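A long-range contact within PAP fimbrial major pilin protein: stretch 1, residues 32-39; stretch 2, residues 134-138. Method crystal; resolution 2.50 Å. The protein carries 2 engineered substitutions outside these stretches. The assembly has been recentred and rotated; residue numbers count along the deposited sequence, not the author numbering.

Stretch 1 32-39: SIDFGQLS
Stretch 2 134-138: TAVVK

How do the two backbones lie? Residues 134-138 form a fully extended strand, phi from -155° to -102° and psi from 137° to 169°. Residues 32-34 are also strand, but at Phe35 (phi/psi -89/0°) the chain bends, and Gly36 (67/-162°) takes a positive phi that favours glycine; its N donates a 3.2 Å hydrogen bond to Asp34 OD1. Gln37 and Leu38 are extended again. Both chains run the same general way, Ile33 lying near Ala135 and Leu38 near Val137. The closest register is Phe35 CA to Val137 CA, 7.8 Å, and no hydrogen bond crosses; the 7.8 Å between these CA atoms is bridged by side chains.

Which bump fills the central hollow? Val137 (chi1 t, 176°) points toward stretch 1 and sets CG2 over one face of the Phe35 ring. That methyl lies 3.3 Å from the ring centroid, 16° off the normal, a close CH-pi contact; Val137 CG2 to Phe35 CD2 is also 3.3 Å. Phe35 (chi1 m, -63°; chi2 87°) offers its flat face to the methyl, while its edge meets backbone, with CE2 3.6 Å from Ala135 O.

What closes the two ends? Ala135 CB is a small bump set against the groove where Phe35 and Ile33 meet, 4.1 Å from Phe35 CZ and 4.0 Å from Ile33 CD1. Ile33 reaches it with chi1 p (52°) and chi2 t (174°). Beyond the bend, Leu38 (chi1 m, -63°; chi2 t, 171°) brings CD1 to 3.9 Å from Val137 CB. These pairings are apolar, held by dispersion and the exclusion of water.

Why do the other side chains stay out? Strand alternation turns Thr134, Val136 and Lys138 away, leaving Ala135 and Val137 to face Ile33, Phe35 and Leu38. The contact buries 218 Å² in total, mostly around Phe35 and Val137.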

# COMPACT_ATOMS: atom_id res chain seq x y z
N SER B 32 21.68 5.29 9.73
CA SER B 32 22.63 4.76 10.67
C SER B 32 22.68 5.63 11.92
O SER B 32 22.15 6.74 11.95
CB SER B 32 24.01 4.73 10.04
OG SER B 32 24.43 6.06 9.75
N ILE B 33 23.30 5.09 12.97
CA ILE B 33 23.50 5.84 14.20
C ILE B 33 24.96 5.57 14.55
O ILE B 33 25.44 4.44 14.47
CB ILE B 33 22.58 5.39 15.34
CG1 ILE B 33 22.67 3.88 15.55
CG2 ILE B 33 21.16 5.85 15.07
CD1 ILE B 33 21.90 3.40 16.76
N ASP B 34 25.66 6.64 14.91
CA ASP B 34 27.07 6.58 15.25
C ASP B 34 27.25 6.50 16.76
O ASP B 34 26.67 7.28 17.50
CB ASP B 34 27.73 7.83 14.66
CG ASP B 34 29.18 7.98 15.04
OD1 ASP B 34 29.93 6.98 15.00
OD2 ASP B 34 29.57 9.11 15.37
N PHE B 35 28.03 5.53 17.23
CA PHE B 35 28.25 5.40 18.66
C PHE B 35 29.45 6.22 19.12
O PHE B 35 29.78 6.24 20.30
CB PHE B 35 28.48 3.94 19.05
CG PHE B 35 27.31 3.06 18.78
CD1 PHE B 35 27.14 2.46 17.53
CD2 PHE B 35 26.35 2.84 19.76
CE1 PHE B 35 26.03 1.65 17.27
CE2 PHE B 35 25.24 2.03 19.51
CZ PHE B 35 25.08 1.43 18.27
N GLY B 36 30.09 6.91 18.17
CA GLY B 36 31.25 7.72 18.50
C GLY B 36 32.39 6.83 18.94
O GLY B 36 32.39 5.63 18.67
N GLN B 37 33.38 7.41 19.61
CA GLN B 37 34.51 6.62 20.08
C GLN B 37 34.22 6.00 21.44
O GLN B 37 33.50 6.57 22.25
CB GLN B 37 35.78 7.48 20.13
CG GLN B 37 36.22 7.98 18.76
CD GLN B 37 36.10 6.91 17.67
OE1 GLN B 37 36.75 5.86 17.73
NE2 GLN B 37 35.25 7.18 16.67
N LEU B 38 34.78 4.82 21.67
CA LEU B 38 34.59 4.12 22.93
C LEU B 38 35.90 3.55 23.46
O LEU B 38 36.77 3.14 22.69
CB LEU B 38 33.59 2.98 22.74
CG LEU B 38 32.16 3.36 22.35
CD1 LEU B 38 31.41 2.09 22.00
CD2 LEU B 38 31.48 4.12 23.48
N SER B 39 36.04 3.51 24.79
CA SER B 39 37.24 2.98 25.42
C SER B 39 37.26 1.47 25.42
O SER B 39 36.36 0.82 25.96
CB SER B 39 37.35 3.47 26.86
OG SER B 39 38.24 2.65 27.60
N THR B 134 16.51 2.13 21.70
CA THR B 134 17.81 2.61 22.16
C THR B 134 18.78 1.48 21.90
O THR B 134 18.42 0.31 22.00
CB THR B 134 17.84 2.98 23.65
OG1 THR B 134 17.04 2.05 24.38
CG2 THR B 134 17.33 4.39 23.87
N ALA B 135 20.01 1.82 21.55
CA ALA B 135 21.00 0.81 21.27
C ALA B 135 22.28 1.09 22.03
O ALA B 135 22.73 2.24 22.11
CB ALA B 135 21.28 0.77 19.77
N VAL B 136 22.85 0.03 22.59
CA VAL B 136 24.09 0.13 23.35
C VAL B 136 25.12 -0.86 22.83
O VAL B 136 24.78 -1.96 22.38
CB VAL B 136 23.87 -0.18 24.85
CG1 VAL B 136 23.06 0.92 25.51
CG2 VAL B 136 23.15 -1.51 25.00
N VAL B 137 26.39 -0.46 22.87
CA VAL B 137 27.47 -1.33 22.43
C VAL B 137 28.15 -1.90 23.68
O VAL B 137 28.33 -1.19 24.68
CB VAL B 137 28.52 -0.53 21.62
CG1 VAL B 137 29.70 -1.43 21.26
CG2 VAL B 137 27.87 0.03 20.37
N LYS B 138 28.49 -3.18 23.65
CA LYS B 138 29.16 -3.79 24.79
C LYS B 138 29.99 -5.00 24.38
O LYS B 138 29.89 -5.46 23.24
CB LYS B 138 28.14 -4.21 25.86
CG LYS B 138 27.34 -5.45 25.54
CD LYS B 138 26.29 -5.68 26.61
CE LYS B 138 25.76 -7.09 26.57
NZ LYS B 138 26.85 -8.06 26.86